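Local coordinates for structural polyprotein, VP2 (Israeli acute paralysis virus, PDB 5CDD) that probably serves as a structural building block of the viral shell, a jelly-roll capsid subunit that assembles into pentamers, at residues Gln43-Ser48 against Tyr158-Thr163; Val77-Asn82 against Asn130-Thr135; Ala88-Leu93 against Glu123-Leu128. All coordinates share one frame; numbering follows the deposited sequence.

Overall arrangement
The three interactions belong to the two facing sheets of a jelly roll. Interaction 1 and interaction 3 lie in the four-stranded sheet, with strand 155-161 next to strand 90-97, and meet where Phe160 O is a probable hydrogen-bond acceptor for Tyr92 N. Interaction 2 belongs to the opposing sheet, whose Leu79 and Leu81 reach Leu93 and Phe126 of interaction 3. Interaction 3 is buried, and a salt-bridge network backs up its strand pairing. Interactions 1 and 2 are only partly buried: the first adds aromatic packing to a short strand pairing, whereas the second relies on backbone bonds, with apolar side chains on the inner face and mainly polar ones on the other.

Interaction 1 of 3, residues Gln43-Ser48 against Tyr158-Thr163; sequences QKYVRS and YLFPIT
Val46 N donates to Leu159 O at 2.8 Å, and Leu159 N answers with a bond to Arg47 O at 3.1 Å, joining 43-48 to strand 155-161 of the four-stranded jelly-roll sheet, in which the strand running on to 51 is outermost within this chain. Farther on, Ser48 and Tyr158 form a non-hydrogen-bonded pair, and Ser48 CB rests 3.4 Å from Tyr158 CD1.

Beside this pairing the aromatic rings gather. Tyr45 carries CG between its backbone N and carbonyl carbon (chi1 50°), which starts the ring on the Tyr158 side, with CG 4.1 Å from Tyr158 CD1. The edge of Tyr158 is turned toward the Tyr45 face, with ring centroids 5.4 Å apart and planes at 59°; CD1 is the atom above that face, displaced toward its rim. Phe160, two residues beyond Tyr158, brings CE1 to 3.6 Å from Tyr45 CB.

Further out, Gln43 OE1 accepts from Ser33 N, and Arg47 NH1 leads away to a salt bridge with Asp16. Ile18 packs on both Val46 and Leu159, while Met91 lies against Val46 and Pro161. Between those last two, a methyl meets a proline ring: Val46 CG2 lies 3.4 Å from Pro161 CG.

Interaction 2 of 3, residues Val77-Asn82 against Asn130-Thr135; sequences VKLVLN and NSVEMT
Val77 O takes the backbone N-H of Met134 at 2.8 Å, and Val77 N returns a bond to Met134 O at 2.9 Å, so the two residues close a hydrogen-bonded antiparallel pair. This is regular strand pairing in the second sheet of the jelly roll: strands 77-81 and 131-135 run at 172° to each other with axes 4.6 Å apart. Two residues along, Leu79 N bonds to Val132 O; the partner bond, Val132 N to Leu79 O, is less sure because that oxygen is too close to a neighbour in the model. The last rung comes where the second strand is just beginning. There Leu81 N finds Asn130 O at 2.8 Å.

The side chains divide between the two faces. On one, Val77, Leu79, Val132 and Met134 point inward. Leu79 CB sits 3.9 Å from Val132 CG2, the methyl held between the backbone N and carbonyl carbon of its residue. Leu93, Leu124 and Leu157 of the facing sheet pack against this group, and Ile3 of a neighbouring subunit touches Met134.

The other face carries Lys78 and Glu133 with Val80 and Ser131. The aliphatic parts of Lys78 and Glu133 lie against each other, Lys78 CG being 3.7 Å from Glu133 CG. Lys78 is extended throughout, and its CE passes 3.9 Å from Ser131 OG. The charged ends stop short of a salt bridge, with Lys78 NZ 4.6 Å from Glu133 OE2. Glu133 OE1 also has a long, weak ion pair with Lys6 of another subunit. The attraction between Lys78 and Glu133 is thus probably a modest addition to a pairing held chiefly by backbone bonds and, on the inner face, by apolar contact.

Interaction 3 of 3, residues Ala88-Leu93 against Glu123-Leu128; sequences AGRMYL and ELDFQL
A salt-bridge network on one face of the four-stranded jelly-roll sheet joins Arg90 to Asp125 and Glu123 of the antiparallel strand 121-125, outermost within this chain. Arg90 leaves the backbone extended, and a bend at chi3 (-65°) turns NE toward Asp125. Its NE and NH2 then grip a single oxygen side-on: Asp125 OD2 is 2.8 Å from NH2 and 3.2 Å from NE. Both donors meet the anti side of OD2, which lies in the guanidinium plane, while the carboxylate itself is turned 78° from that plane. NH1 makes a weaker salt bridge to Glu123 OE2 at 3.2 Å.

The other oxygen, Asp125 OD1, accepts from Gln127 N at 2.9 Å, an Asx turn that fixes the carboxylate as the strand ends. These three donors probably stabilise its negative charge. Backbone bonds continue alongside, with Met91 N to Leu124 O at 2.8 Å and one from Phe126 N to Gly89 O at 3.0 Å. Phe126 lies against Gly89, with CD2 3.5 Å from Gly89 CA, and its CZ meets Met91 SD at 3.9 Å in an oblique Met-aromatic contact.

Glu200 and Arg140 of a neighbouring subunit extend the network through Arg90 and Glu123. On the opposite face Leu124 packs on Leu79, and Phe126, just past the strand, on Leu81 of strand 68-81. Strand 155-161 flanks strand 90-97 on its other side, where Leu93 packs on Leu157 and Leu159.

Interaction 1 of 3, residues Gln43-Ser48 against Tyr158-Thr163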
loop_
_atom_site.group_PDB
_atom_site.type_symbol
_atom_site.label_atom_id
_atom_site.label_comp_id
_atom_site.label_asym_id
_atom_site.label_seq_id
_atom_site.Cartn_x
_atom_site.Cartn_y
_atom_site.Cartn_z
ATOM N N GLN C 43 37.010 -55.010 7.108
ATOM C CA GLN C 43 37.993 -54.623 6.109
ATOM C C GLN C 43 39.382 -54.678 6.747
ATOM O O GLN C 43 39.579 -54.190 7.860
ATOM C CB GLN C 43 37.685 -53.205 5.628
ATOM C CG GLN C 43 38.019 -52.928 4.174
ATOM C CD GLN C 43 37.207 -53.775 3.211
ATOM O OE1 GLN C 43 37.479 -54.959 3.031
ATOM N NE2 GLN C 43 36.200 -53.172 2.593
ATOM N N LYS C 44 40.338 -55.281 6.048
ATOM C CA LYS C 44 41.704 -55.392 6.556
ATOM C C LYS C 44 42.559 -54.226 6.070
ATOM O O LYS C 44 42.473 -53.821 4.909
ATOM C CB LYS C 44 42.340 -56.712 6.101
ATOM C CG LYS C 44 41.680 -57.969 6.659
ATOM C CD LYS C 44 41.877 -58.089 8.164
ATOM C CE LYS C 44 41.164 -59.314 8.725
ATOM N NZ LYS C 44 39.684 -59.242 8.535
ATOM N N TYR C 45 43.385 -53.692 6.964
ATOM C CA TYR C 45 44.260 -52.576 6.630
ATOM C C TYR C 45 45.726 -52.909 6.891
ATOM O O TYR C 45 46.045 -53.771 7.710
ATOM C CB TYR C 45 43.878 -51.340 7.444
ATOM C CG TYR C 45 43.751 -51.609 8.924
ATOM C CD1 TYR C 45 42.556 -52.082 9.464
ATOM C CD2 TYR C 45 44.830 -51.413 9.782
ATOM C CE1 TYR C 45 42.439 -52.353 10.823
ATOM C CE2 TYR C 45 44.724 -51.683 11.143
ATOM C CZ TYR C 45 43.525 -52.152 11.656
ATOM O OH TYR C 45 43.413 -52.418 13.000
ATOM N N VAL C 46 46.613 -52.210 6.191
ATOM C CA VAL C 46 48.048 -52.414 6.339
ATOM C C VAL C 46 48.531 -51.840 7.665
ATOM O O VAL C 46 49.441 -52.380 8.295
ATOM C CB VAL C 46 48.823 -51.730 5.197
ATOM C CG1 VAL C 46 50.320 -51.866 5.423
ATOM C CG2 VAL C 46 48.429 -52.346 3.869
ATOM N N ARG C 47 47.916 -50.738 8.079
ATOM C CA ARG C 47 48.281 -50.082 9.327
ATOM C C ARG C 47 47.252 -48.999 9.627
ATOM O O ARG C 47 46.617 -48.469 8.714
ATOM C CB ARG C 47 49.673 -49.453 9.199
ATOM C CG ARG C 47 50.346 -49.124 10.524
ATOM C CD ARG C 47 50.636 -50.390 11.320
ATOM N NE ARG C 47 51.431 -51.352 10.555
ATOM C CZ ARG C 47 52.697 -51.165 10.191
ATOM N NH1 ARG C 47 53.328 -50.046 10.523
ATOM N NH2 ARG C 47 53.333 -52.095 9.490
ATOM N N SER C 48 47.081 -48.681 10.906
ATOM C CA SER C 48 46.134 -47.650 11.313
ATOM C C SER C 48 46.722 -46.811 12.435
ATOM O O SER C 48 47.565 -47.280 13.200
ATOM C CB SER C 48 44.820 -48.277 11.779
ATOM O OG SER C 48 45.016 -49.074 12.932
ATOM N N TYR C 158 43.763 -44.670 8.194
ATOM C CA TYR C 158 43.929 -46.026 7.679
ATOM C C TYR C 158 44.680 -46.080 6.349
ATOM O O TYR C 158 44.614 -45.148 5.545
ATOM C CB TYR C 158 42.556 -46.680 7.494
ATOM C CG TYR C 158 41.787 -46.928 8.775
ATOM C CD1 TYR C 158 42.175 -47.931 9.661
ATOM C CD2 TYR C 158 40.668 -46.160 9.100
ATOM C CE1 TYR C 158 41.468 -48.168 10.839
ATOM C CE2 TYR C 158 39.955 -46.385 10.277
ATOM C CZ TYR C 158 40.360 -47.391 11.141
ATOM O OH TYR C 158 39.663 -47.623 12.307
ATOM N N LEU C 159 45.394 -47.182 6.131
ATOM C CA LEU C 159 46.137 -47.407 4.894
ATOM C C LEU C 159 45.644 -48.732 4.313
ATOM O O LEU C 159 45.986 -49.806 4.810
ATOM C CB LEU C 159 47.640 -47.481 5.168
ATOM C CG LEU C 159 48.530 -47.704 3.941
ATOM C CD1 LEU C 159 48.324 -46.583 2.934
ATOM C CD2 LEU C 159 49.983 -47.769 4.372
ATOM N N PHE C 160 44.832 -48.643 3.264
ATOM C CA PHE C 160 44.254 -49.820 2.623
ATOM C C PHE C 160 44.871 -50.148 1.268
ATOM O O PHE C 160 45.280 -49.254 0.525
ATOM C CB PHE C 160 42.753 -49.617 2.411
ATOM C CG PHE C 160 41.970 -49.412 3.675
ATOM C CD1 PHE C 160 41.730 -50.473 4.542
ATOM C CD2 PHE C 160 41.437 -48.162 3.979
ATOM C CE1 PHE C 160 40.966 -50.293 5.695
ATOM C CE2 PHE C 160 40.673 -47.972 5.126
ATOM C CZ PHE C 160 40.436 -49.040 5.987
ATOM N N PRO C 161 44.953 -51.446 0.935
ATOM C CA PRO C 161 45.513 -51.877 -0.351
ATOM C C PRO C 161 44.352 -52.007 -1.343
ATOM O O PRO C 161 43.501 -52.884 -1.188
ATOM C CB PRO C 161 46.129 -53.243 -0.029
ATOM C CG PRO C 161 46.221 -53.274 1.483
ATOM C CD PRO C 161 44.974 -52.560 1.895
ATOM N N ILE C 162 44.300 -51.136 -2.346
ATOM C CA ILE C 162 43.224 -51.206 -3.332
ATOM C C ILE C 162 43.378 -52.461 -4.181
ATOM O O ILE C 162 42.428 -53.223 -4.362
ATOM C CB ILE C 162 43.227 -49.976 -4.262
ATOM C CG1 ILE C 162 42.939 -48.710 -3.454
ATOM C CG2 ILE C 162 42.187 -50.151 -5.361
ATOM C CD1 ILE C 162 42.979 -47.436 -4.273
ATOM N N THR C 163 44.586 -52.664 -4.699
ATOM C CA THR C 163 44.895 -53.824 -5.525
ATOM C C THR C 163 45.971 -54.646 -4.830
ATOM O O THR C 163 46.674 -54.142 -3.956
ATOM C CB THR C 163 45.448 -53.409 -6.899
ATOM O OG1 THR C 163 46.731 -52.790 -6.730
ATOM C CG2 THR C 163 44.507 -52.433 -7.581
#

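Interaction 2 of 3, residues Val77-Asn82 against Asn130-Thr135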
loop_
_atom_site.group_PDB
_atom_site.type_symbol
_atom_site.label_atom_id
_atom_site.label_comp_id
_atom_site.label_asym_id
_atom_site.label_seq_id
_atom_site.Cartn_x
_atom_site.Cartn_y
_atom_site.Cartn_z
ATOM N N VAL C 77 49.988 -35.320 7.205
ATOM C CA VAL C 77 50.540 -36.640 6.927
ATOM C C VAL C 77 51.268 -36.684 5.591
ATOM O O VAL C 77 50.821 -36.093 4.606
ATOM C CB VAL C 77 49.435 -37.718 6.909
ATOM C CG1 VAL C 77 50.047 -39.085 6.662
ATOM C CG2 VAL C 77 48.673 -37.705 8.222
ATOM N N LYS C 78 52.394 -37.389 5.565
ATOM C CA LYS C 78 53.179 -37.531 4.347
ATOM C C LYS C 78 53.779 -38.925 4.257
ATOM O O LYS C 78 54.421 -39.397 5.196
ATOM C CB LYS C 78 54.299 -36.492 4.296
ATOM C CG LYS C 78 55.134 -36.575 3.030
ATOM C CD LYS C 78 56.129 -35.439 2.935
ATOM C CE LYS C 78 56.866 -35.474 1.606
ATOM N NZ LYS C 78 57.790 -34.315 1.449
ATOM N N LEU C 79 53.559 -39.584 3.126
ATOM C CA LEU C 79 54.090 -40.920 2.909
ATOM C C LEU C 79 55.200 -40.853 1.874
ATOM O O LEU C 79 54.973 -40.428 0.744
ATOM C CB LEU C 79 52.995 -41.863 2.404
ATOM C CG LEU C 79 51.746 -42.068 3.260
ATOM C CD1 LEU C 79 50.851 -43.096 2.590
ATOM C CD2 LEU C 79 52.133 -42.531 4.651
ATOM N N VAL C 80 56.403 -41.258 2.266
ATOM C CA VAL C 80 57.531 -41.262 1.345
ATOM C C VAL C 80 57.735 -42.696 0.877
ATOM O O VAL C 80 58.106 -43.576 1.656
ATOM C CB VAL C 80 58.817 -40.752 2.016
ATOM C CG1 VAL C 80 59.969 -40.800 1.026
ATOM C CG2 VAL C 80 58.608 -39.330 2.515
ATOM N N LEU C 81 57.478 -42.922 -0.405
ATOM C CA LEU C 81 57.599 -44.247 -0.991
ATOM C C LEU C 81 58.989 -44.538 -1.549
ATOM O O LEU C 81 59.640 -43.670 -2.134
ATOM C CB LEU C 81 56.553 -44.410 -2.093
ATOM C CG LEU C 81 56.432 -45.790 -2.740
ATOM C CD1 LEU C 81 56.041 -46.820 -1.691
ATOM C CD2 LEU C 81 55.392 -45.732 -3.845
ATOM N N ASN C 82 59.428 -45.777 -1.362
ATOM C CA ASN C 82 60.730 -46.229 -1.834
ATOM C C ASN C 82 60.568 -47.610 -2.459
ATOM O O ASN C 82 60.854 -48.616 -1.823
ATOM C CB ASN C 82 61.708 -46.301 -0.658
ATOM C CG ASN C 82 63.041 -46.911 -1.042
ATOM O OD1 ASN C 82 63.682 -46.475 -1.998
ATOM N ND2 ASN C 82 63.469 -47.923 -0.292
ATOM N N ASN C 130 56.304 -40.798 -5.542
ATOM C CA ASN C 130 57.503 -40.929 -4.724
ATOM C C ASN C 130 57.108 -40.570 -3.300
ATOM O O ASN C 130 57.803 -40.905 -2.340
ATOM C CB ASN C 130 58.601 -39.984 -5.215
ATOM C CG ASN C 130 59.228 -40.444 -6.518
ATOM O OD1 ASN C 130 60.089 -39.766 -7.077
ATOM N ND2 ASN C 130 58.804 -41.605 -7.005
ATOM N N SER C 131 55.977 -39.883 -3.184
ATOM C CA SER C 131 55.437 -39.463 -1.898
ATOM C C SER C 131 54.089 -38.790 -2.111
ATOM O O SER C 131 53.825 -38.226 -3.174
ATOM C CB SER C 131 56.383 -38.480 -1.204
ATOM O OG SER C 131 56.386 -37.228 -1.866
ATOM N N VAL C 132 53.238 -38.858 -1.094
ATOM C CA VAL C 132 51.919 -38.246 -1.151
ATOM C C VAL C 132 51.606 -37.596 0.192
ATOM O O VAL C 132 51.908 -38.155 1.245
ATOM C CB VAL C 132 50.823 -39.288 -1.478
ATOM C CG1 VAL C 132 51.033 -39.840 -2.877
ATOM C CG2 VAL C 132 50.849 -40.414 -0.457
ATOM N N GLU C 133 51.016 -36.407 0.149
ATOM C CA GLU C 133 50.665 -35.688 1.368
ATOM C C GLU C 133 49.159 -35.610 1.555
ATOM O O GLU C 133 48.391 -35.749 0.604
ATOM C CB GLU C 133 51.250 -34.275 1.345
ATOM C CG GLU C 133 52.755 -34.228 1.511
ATOM C CD GLU C 133 53.284 -32.810 1.573
ATOM O OE1 GLU C 133 53.166 -32.088 0.559
ATOM O OE2 GLU C 133 53.812 -32.417 2.636
ATOM N N MET C 134 48.745 -35.376 2.793
ATOM C CA MET C 134 47.333 -35.289 3.119
ATOM C C MET C 134 47.146 -34.465 4.388
ATOM O O MET C 134 47.979 -34.510 5.293
ATOM C CB MET C 134 46.774 -36.695 3.323
ATOM C CG MET C 134 45.308 -36.747 3.679
ATOM S SD MET C 134 44.776 -38.423 4.066
ATOM C CE MET C 134 45.080 -38.458 5.824
ATOM N N THR C 135 46.056 -33.708 4.447
ATOM C CA THR C 135 45.766 -32.886 5.616
ATOM C C THR C 135 44.483 -33.365 6.277
ATOM O O THR C 135 43.500 -33.663 5.598
ATOM C CB THR C 135 45.575 -31.404 5.239
ATOM O OG1 THR C 135 46.691 -30.953 4.464
ATOM C CG2 THR C 135 45.462 -30.552 6.495
#

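Interaction 3 of 3, residues Ala88-Leu93 against Glu123-Leu128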
loop_
_atom_site.group_PDB
_atom_site.type_symbol
_atom_site.label_atom_id
_atom_site.label_comp_id
_atom_site.label_asym_id
_atom_site.label_seq_id
_atom_site.Cartn_x
_atom_site.Cartn_y
_atom_site.Cartn_z
ATOM N N ALA C 88 54.622 -53.513 -8.554
ATOM C CA ALA C 88 53.515 -52.630 -8.895
ATOM C C ALA C 88 52.406 -52.767 -7.859
ATOM O O ALA C 88 52.312 -53.782 -7.168
ATOM C CB ALA C 88 52.982 -52.972 -10.279
ATOM N N GLY C 89 51.569 -51.740 -7.755
ATOM C CA GLY C 89 50.479 -51.768 -6.797
ATOM C C GLY C 89 49.990 -50.373 -6.468
ATOM O O GLY C 89 50.691 -49.390 -6.711
ATOM N N ARG C 90 48.781 -50.282 -5.923
ATOM C CA ARG C 90 48.207 -48.993 -5.556
ATOM C C ARG C 90 47.403 -49.105 -4.264
ATOM O O ARG C 90 46.618 -50.037 -4.088
ATOM C CB ARG C 90 47.318 -48.461 -6.684
ATOM C CG ARG C 90 46.719 -47.104 -6.379
ATOM C CD ARG C 90 46.036 -46.476 -7.582
ATOM N NE ARG C 90 46.973 -46.166 -8.657
ATOM C CZ ARG C 90 46.775 -45.209 -9.559
ATOM N NH1 ARG C 90 45.676 -44.468 -9.510
ATOM N NH2 ARG C 90 47.671 -44.995 -10.515
ATOM N N MET C 91 47.603 -48.149 -3.362
ATOM C CA MET C 91 46.907 -48.150 -2.079
ATOM C C MET C 91 46.090 -46.881 -1.870
ATOM O O MET C 91 46.161 -45.945 -2.667
ATOM C CB MET C 91 47.914 -48.297 -0.942
ATOM C CG MET C 91 48.940 -49.378 -1.191
ATOM S SD MET C 91 49.859 -49.803 0.283
ATOM C CE MET C 91 49.044 -51.335 0.723
ATOM N N TYR C 92 45.320 -46.854 -0.788
ATOM C CA TYR C 92 44.487 -45.701 -0.481
ATOM C C TYR C 92 44.624 -45.294 0.983
ATOM O O TYR C 92 44.403 -46.102 1.888
ATOM C CB TYR C 92 43.022 -46.019 -0.790
ATOM C CG TYR C 92 42.114 -44.808 -0.824
ATOM C CD1 TYR C 92 42.331 -43.778 -1.738
ATOM C CD2 TYR C 92 41.026 -44.702 0.043
ATOM C CE1 TYR C 92 41.486 -42.670 -1.793
ATOM C CE2 TYR C 92 40.173 -43.597 -0.002
ATOM C CZ TYR C 92 40.409 -42.586 -0.922
ATOM O OH TYR C 92 39.569 -41.496 -0.979
ATOM N N LEU C 93 44.999 -44.039 1.206
ATOM C CA LEU C 93 45.151 -43.512 2.555
ATOM C C LEU C 93 43.945 -42.629 2.853
ATOM O O LEU C 93 43.795 -41.558 2.265
ATOM C CB LEU C 93 46.436 -42.687 2.663
ATOM C CG LEU C 93 46.764 -42.109 4.044
ATOM C CD1 LEU C 93 47.066 -43.237 5.022
ATOM C CD2 LEU C 93 47.956 -41.172 3.933
ATOM N N GLU C 123 45.305 -41.486 -3.154
ATOM C CA GLU C 123 45.849 -42.707 -3.743
ATOM C C GLU C 123 47.372 -42.720 -3.721
ATOM O O GLU C 123 48.015 -41.673 -3.651
ATOM C CB GLU C 123 45.385 -42.859 -5.193
ATOM C CG GLU C 123 43.929 -43.230 -5.373
ATOM C CD GLU C 123 43.537 -43.284 -6.838
ATOM O OE1 GLU C 123 43.495 -42.215 -7.482
ATOM O OE2 GLU C 123 43.282 -44.394 -7.350
ATOM N N LEU C 124 47.938 -43.918 -3.800
ATOM C CA LEU C 124 49.383 -44.091 -3.793
ATOM C C LEU C 124 49.780 -45.219 -4.742
ATOM O O LEU C 124 49.520 -46.387 -4.463
ATOM C CB LEU C 124 49.857 -44.415 -2.375
ATOM C CG LEU C 124 51.349 -44.695 -2.184
ATOM C CD1 LEU C 124 52.167 -43.468 -2.565
ATOM C CD2 LEU C 124 51.605 -45.078 -0.735
ATOM N N ASP C 125 50.396 -44.863 -5.867
ATOM C CA ASP C 125 50.833 -45.854 -6.847
ATOM C C ASP C 125 52.339 -46.033 -6.694
ATOM O O ASP C 125 53.091 -45.060 -6.746
ATOM C CB ASP C 125 50.507 -45.384 -8.268
ATOM C CG ASP C 125 50.717 -46.473 -9.309
ATOM O OD1 ASP C 125 51.835 -47.026 -9.383
ATOM O OD2 ASP C 125 49.764 -46.775 -10.058
ATOM N N PHE C 126 52.778 -47.276 -6.508
ATOM C CA PHE C 126 54.194 -47.570 -6.321
ATOM C C PHE C 126 55.113 -47.142 -7.459
ATOM O O PHE C 126 56.257 -46.751 -7.223
ATOM C CB PHE C 126 54.397 -49.063 -6.056
ATOM C CG PHE C 126 53.722 -49.555 -4.808
ATOM C CD1 PHE C 126 53.667 -48.757 -3.669
ATOM C CD2 PHE C 126 53.165 -50.827 -4.761
ATOM C CE1 PHE C 126 53.067 -49.220 -2.500
ATOM C CE2 PHE C 126 52.564 -51.302 -3.596
ATOM C CZ PHE C 126 52.515 -50.496 -2.464
ATOM N N GLN C 127 54.619 -47.209 -8.689
ATOM C CA GLN C 127 55.431 -46.839 -9.839
ATOM C C GLN C 127 55.193 -45.417 -10.342
ATOM O O GLN C 127 55.753 -45.018 -11.361
ATOM C CB GLN C 127 55.196 -47.833 -10.979
ATOM C CG GLN C 127 56.427 -48.644 -11.369
ATOM C CD GLN C 127 57.002 -49.442 -10.211
ATOM O OE1 GLN C 127 57.527 -48.879 -9.249
ATOM N NE2 GLN C 127 56.902 -50.761 -10.300
ATOM N N LEU C 128 54.375 -44.651 -9.629
ATOM C CA LEU C 128 54.084 -43.283 -10.045
ATOM C C LEU C 128 54.422 -42.231 -9.000
ATOM O O LEU C 128 55.000 -41.195 -9.321
ATOM C CB LEU C 128 52.608 -43.146 -10.422
ATOM C CG LEU C 128 52.127 -43.844 -11.695
ATOM C CD1 LEU C 128 50.629 -43.655 -11.840
ATOM C CD2 LEU C 128 52.853 -43.273 -12.900
#